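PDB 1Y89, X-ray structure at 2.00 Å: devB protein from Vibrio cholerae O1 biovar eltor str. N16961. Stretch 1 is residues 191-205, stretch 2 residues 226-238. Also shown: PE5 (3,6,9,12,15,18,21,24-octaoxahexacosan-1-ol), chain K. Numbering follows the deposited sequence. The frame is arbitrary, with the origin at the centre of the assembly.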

# COMPACT_ATOMS: atom_id res chain seq x y z
N VAL A 191 13.42 -4.47 0.47
CA VAL A 191 14.22 -5.32 -0.43
C VAL A 191 14.57 -4.50 -1.65
O VAL A 191 13.76 -4.39 -2.57
CB VAL A 191 13.46 -6.59 -0.84
CG1 VAL A 191 14.37 -7.52 -1.64
CG2 VAL A 191 12.93 -7.33 0.41
N LEU A 192 15.78 -3.94 -1.65
CA LEU A 192 16.23 -3.00 -2.65
C LEU A 192 17.47 -3.48 -3.41
O LEU A 192 18.35 -4.12 -2.83
CB LEU A 192 16.53 -1.64 -2.01
CG LEU A 192 15.31 -0.74 -1.80
CD1 LEU A 192 14.22 -1.35 -0.94
CD2 LEU A 192 15.73 0.60 -1.23
N GLY A 193 17.52 -3.14 -4.70
CA GLY A 193 18.74 -3.31 -5.52
C GLY A 193 18.71 -4.56 -6.40
O GLY A 193 17.98 -5.53 -6.13
N ALA A 194 19.50 -4.52 -7.47
CA ALA A 194 19.55 -5.60 -8.45
C ALA A 194 19.98 -6.92 -7.83
O ALA A 194 19.62 -7.99 -8.32
CB ALA A 194 20.51 -5.21 -9.63
N GLY A 195 20.76 -6.84 -6.75
CA GLY A 195 21.25 -8.02 -6.01
C GLY A 195 20.13 -8.87 -5.43
O GLY A 195 20.32 -10.08 -5.18
N LYS A 196 18.95 -8.27 -5.25
CA LYS A 196 17.79 -8.98 -4.70
C LYS A 196 16.78 -9.44 -5.76
O LYS A 196 15.81 -10.10 -5.43
CB LYS A 196 17.11 -8.10 -3.66
CG LYS A 196 18.01 -7.77 -2.42
CD LYS A 196 18.39 -9.03 -1.60
CE LYS A 196 19.50 -8.74 -0.53
NZ LYS A 196 18.94 -7.94 0.60
N ALA A 197 17.00 -9.08 -7.02
CA ALA A 197 15.99 -9.38 -8.06
C ALA A 197 15.64 -10.86 -8.22
O ALA A 197 14.49 -11.23 -8.49
CB ALA A 197 16.38 -8.74 -9.43
N GLU A 198 16.66 -11.71 -8.07
CA GLU A 198 16.53 -13.14 -8.29
C GLU A 198 15.65 -13.77 -7.20
O GLU A 198 14.70 -14.54 -7.46
CB GLU A 198 17.94 -13.77 -8.34
CG GLU A 198 17.97 -15.26 -8.60
CD GLU A 198 19.37 -15.76 -9.03
OE1 GLU A 198 20.33 -14.95 -9.12
OE2 GLU A 198 19.51 -16.97 -9.31
N ILE A 199 15.95 -13.42 -5.97
CA ILE A 199 15.20 -14.01 -4.87
C ILE A 199 13.82 -13.37 -4.73
O ILE A 199 12.90 -14.04 -4.36
CB ILE A 199 15.96 -14.01 -3.55
CG1 ILE A 199 15.30 -15.02 -2.59
CG2 ILE A 199 16.14 -12.58 -2.97
CD1 ILE A 199 16.05 -15.28 -1.39
N VAL A 200 13.68 -12.09 -5.08
CA VAL A 200 12.34 -11.50 -5.26
C VAL A 200 11.50 -12.35 -6.24
O VAL A 200 10.36 -12.72 -5.93
CB VAL A 200 12.40 -10.00 -5.69
CG1 VAL A 200 11.00 -9.49 -6.20
CG2 VAL A 200 12.87 -9.16 -4.52
N GLU A 201 12.08 -12.68 -7.40
CA GLU A 201 11.34 -13.44 -8.40
C GLU A 201 10.93 -14.82 -7.86
O GLU A 201 9.81 -15.29 -8.11
CB GLU A 201 12.14 -13.58 -9.72
CG GLU A 201 11.32 -14.10 -10.88
CD GLU A 201 11.29 -15.62 -10.99
OE1 GLU A 201 12.02 -16.33 -10.23
OE2 GLU A 201 10.54 -16.11 -11.87
N GLN A 202 11.84 -15.45 -7.13
CA GLN A 202 11.57 -16.78 -6.55
C GLN A 202 10.45 -16.76 -5.53
O GLN A 202 9.52 -17.54 -5.64
CB GLN A 202 12.84 -17.40 -5.94
CG GLN A 202 13.85 -17.79 -6.99
CD GLN A 202 15.23 -18.15 -6.40
OE1 GLN A 202 15.54 -17.82 -5.25
NE2 GLN A 202 16.08 -18.82 -7.23
N ILE A 203 10.52 -15.85 -4.57
CA ILE A 203 9.46 -15.69 -3.57
C ILE A 203 8.14 -15.27 -4.24
O ILE A 203 7.05 -15.76 -3.87
CB ILE A 203 9.90 -14.66 -2.48
CG1 ILE A 203 11.19 -15.15 -1.78
CG2 ILE A 203 8.73 -14.32 -1.48
CD1 ILE A 203 11.75 -14.16 -0.80
N HIS A 204 8.22 -14.37 -5.21
CA HIS A 204 7.02 -13.91 -5.91
C HIS A 204 6.22 -15.00 -6.62
O HIS A 204 4.99 -14.94 -6.68
CB HIS A 204 7.36 -12.80 -6.90
CG HIS A 204 6.18 -11.97 -7.28
ND1 HIS A 204 5.59 -11.08 -6.40
CD2 HIS A 204 5.46 -11.91 -8.42
CE1 HIS A 204 4.55 -10.51 -6.99
NE2 HIS A 204 4.46 -10.99 -8.22
N THR A 205 6.92 -16.01 -7.13
CA THR A 205 6.32 -16.95 -8.09
C THR A 205 6.15 -18.36 -7.56
O THR A 205 5.55 -19.21 -8.21
CB THR A 205 7.16 -17.01 -9.40
OG1 THR A 205 8.50 -17.40 -9.08
CG2 THR A 205 7.20 -15.64 -10.08
N GLU A 226 4.15 -6.45 4.31
CA GLU A 226 4.49 -5.61 3.16
C GLU A 226 5.80 -5.99 2.55
O GLU A 226 6.75 -6.40 3.26
CB GLU A 226 4.58 -4.14 3.59
CG GLU A 226 3.33 -3.68 4.27
CD GLU A 226 3.39 -2.25 4.71
OE1 GLU A 226 4.37 -1.84 5.37
OE2 GLU A 226 2.41 -1.55 4.39
N TRP A 227 5.89 -5.78 1.25
CA TRP A 227 7.12 -5.88 0.51
C TRP A 227 7.38 -4.52 -0.14
O TRP A 227 6.57 -4.05 -0.95
CB TRP A 227 7.02 -6.98 -0.57
CG TRP A 227 6.91 -8.35 0.07
CD1 TRP A 227 5.81 -8.93 0.60
CD2 TRP A 227 7.99 -9.23 0.31
NE1 TRP A 227 6.14 -10.16 1.14
CE2 TRP A 227 7.48 -10.37 0.96
CE3 TRP A 227 9.36 -9.19 0.00
CZ2 TRP A 227 8.27 -11.46 1.32
CZ3 TRP A 227 10.16 -10.29 0.37
CH2 TRP A 227 9.61 -11.39 1.03
N TYR A 228 8.48 -3.87 0.24
CA TYR A 228 8.86 -2.57 -0.34
C TYR A 228 10.02 -2.84 -1.30
O TYR A 228 11.09 -3.28 -0.85
CB TYR A 228 9.38 -1.63 0.77
CG TYR A 228 8.30 -0.90 1.55
CD1 TYR A 228 7.32 -1.60 2.24
CD2 TYR A 228 8.26 0.49 1.60
CE1 TYR A 228 6.32 -0.93 2.93
CE2 TYR A 228 7.27 1.17 2.29
CZ TYR A 228 6.29 0.45 2.94
OH TYR A 228 5.28 1.11 3.59
N LEU A 229 9.83 -2.61 -2.59
CA LEU A 229 10.90 -2.86 -3.54
C LEU A 229 11.20 -1.58 -4.30
O LEU A 229 10.34 -0.70 -4.41
CB LEU A 229 10.48 -3.91 -4.59
CG LEU A 229 9.89 -5.26 -4.15
CD1 LEU A 229 9.72 -6.14 -5.39
CD2 LEU A 229 10.66 -6.00 -3.11
N ASP A 230 12.41 -1.49 -4.85
CA ASP A 230 12.65 -0.51 -5.88
C ASP A 230 12.60 -1.20 -7.24
O ASP A 230 12.47 -2.43 -7.30
CB ASP A 230 13.97 0.27 -5.65
CG ASP A 230 15.21 -0.62 -5.66
OD1 ASP A 230 15.12 -1.86 -5.69
OD2 ASP A 230 16.32 -0.04 -5.63
N SER A 231 12.64 -0.40 -8.31
CA SER A 231 12.55 -0.92 -9.66
C SER A 231 13.60 -1.99 -9.88
O SER A 231 13.29 -3.04 -10.46
CB SER A 231 12.75 0.21 -10.68
OG SER A 231 11.59 1.02 -10.65
N ASP A 232 14.82 -1.75 -9.38
CA ASP A 232 15.90 -2.73 -9.56
C ASP A 232 15.57 -4.08 -8.94
O ASP A 232 15.70 -5.11 -9.59
CB ASP A 232 17.23 -2.21 -9.02
CG ASP A 232 17.89 -1.18 -9.97
OD1 ASP A 232 17.39 -1.00 -11.10
OD2 ASP A 232 18.89 -0.59 -9.57
N ALA A 233 15.12 -4.09 -7.69
CA ALA A 233 14.77 -5.37 -7.05
C ALA A 233 13.55 -6.04 -7.71
O ALA A 233 13.39 -7.27 -7.66
CB ALA A 233 14.51 -5.15 -5.56
N ALA A 234 12.68 -5.23 -8.31
CA ALA A 234 11.46 -5.74 -8.97
C ALA A 234 11.67 -6.13 -10.43
O ALA A 234 10.72 -6.59 -11.09
CB ALA A 234 10.33 -4.67 -8.91
N ALA A 235 12.90 -5.96 -10.93
CA ALA A 235 13.17 -6.06 -12.37
C ALA A 235 12.73 -7.38 -13.03
O ALA A 235 12.34 -7.39 -14.20
CB ALA A 235 14.65 -5.78 -12.66
N LYS A 236 12.77 -8.49 -12.28
CA LYS A 236 12.34 -9.77 -12.85
C LYS A 236 10.83 -10.06 -12.75
O LYS A 236 10.34 -11.01 -13.36
CB LYS A 236 13.17 -10.94 -12.30
CG LYS A 236 14.63 -10.93 -12.71
CD LYS A 236 15.37 -12.07 -12.03
CE LYS A 236 16.87 -11.92 -12.24
NZ LYS A 236 17.24 -11.79 -13.69
N ILE A 237 10.09 -9.21 -12.04
CA ILE A 237 8.65 -9.45 -11.86
C ILE A 237 7.77 -8.30 -12.35
O ILE A 237 6.55 -8.45 -12.46
CB ILE A 237 8.30 -9.80 -10.41
CG1 ILE A 237 8.62 -8.64 -9.45
CG2 ILE A 237 9.04 -11.08 -9.97
CD1 ILE A 237 7.91 -8.76 -8.05
N ALA A 238 8.38 -7.15 -12.60
CA ALA A 238 7.65 -6.01 -13.08
C ALA A 238 8.46 -5.34 -14.16
O ALA A 238 7.85 -4.83 -15.08
CB ALA A 238 7.33 -5.05 -11.96
O1 PE5 K . 9.47 -8.51 -16.68
C1 PE5 K . 8.44 -9.29 -16.05
C2 PE5 K . 7.12 -9.11 -16.79
O2 PE5 K . 6.06 -8.88 -15.86
C3 PE5 K . 4.90 -8.38 -16.52
C4 PE5 K . 4.14 -7.37 -15.68
O3 PE5 K . 4.42 -6.05 -16.15
O HOH W 1 20.78 -2.06 -7.89
O HOH W 2 12.83 -9.22 -9.41

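Stretch 2 enters as a strand, and its contacts with stretch 1, together burying 861 Å², begin at Trp-227. The broad indole reaches two separate aliphatic residues: its CE3 lies 4.0 Å from Val-191 CG2, and its CH2 3.9 Å from Ile-203 CD1. At Tyr-228 the backbone does the work, its O accepting a nearly straight hydrogen bond from Val-191 N (2.9 Å). Leu-229 then fills the space between Val-191 and the helix with its branched end, placing CD2 3.7 Å from Val-191 CB and CD1 3.7 Å from Val-200 CG1.

Asp-230 makes the polar link, its OD1 serving two backbone N-H groups. With chi1 in the p well, its OD1 accepts from Gly-193 N (2.9 Å) and also caps the following turn by accepting from Ala-233 N (3.0 Å). Gly-193 suits its place because its backbone angles would jam a CB against the preceding carbonyl. Water 1 joins Asp-232 OD2 (2.9 Å) to Ala-194 N (2.8 Å).

The Ala-233 methyl fits a tight place, its CB 3.2 Å from Val-191 O and 4.0 Å from Leu-192 CA; separately, Ala-233 O meets Ala-197 CA at 3.4 Å in a CA-H...O contact. Water 2 donates to Ala-233 O and Ala-197 O and accepts from Lys-236 N. The aliphatic part of Lys-236 covers the helix, CB lying 3.8 Å from Glu-201 CB. Finally, Ile-237 packs CD1 against Val-200 CG1 (3.7 Å) and over the His-204 ring face, 3.7 Å from its centroid.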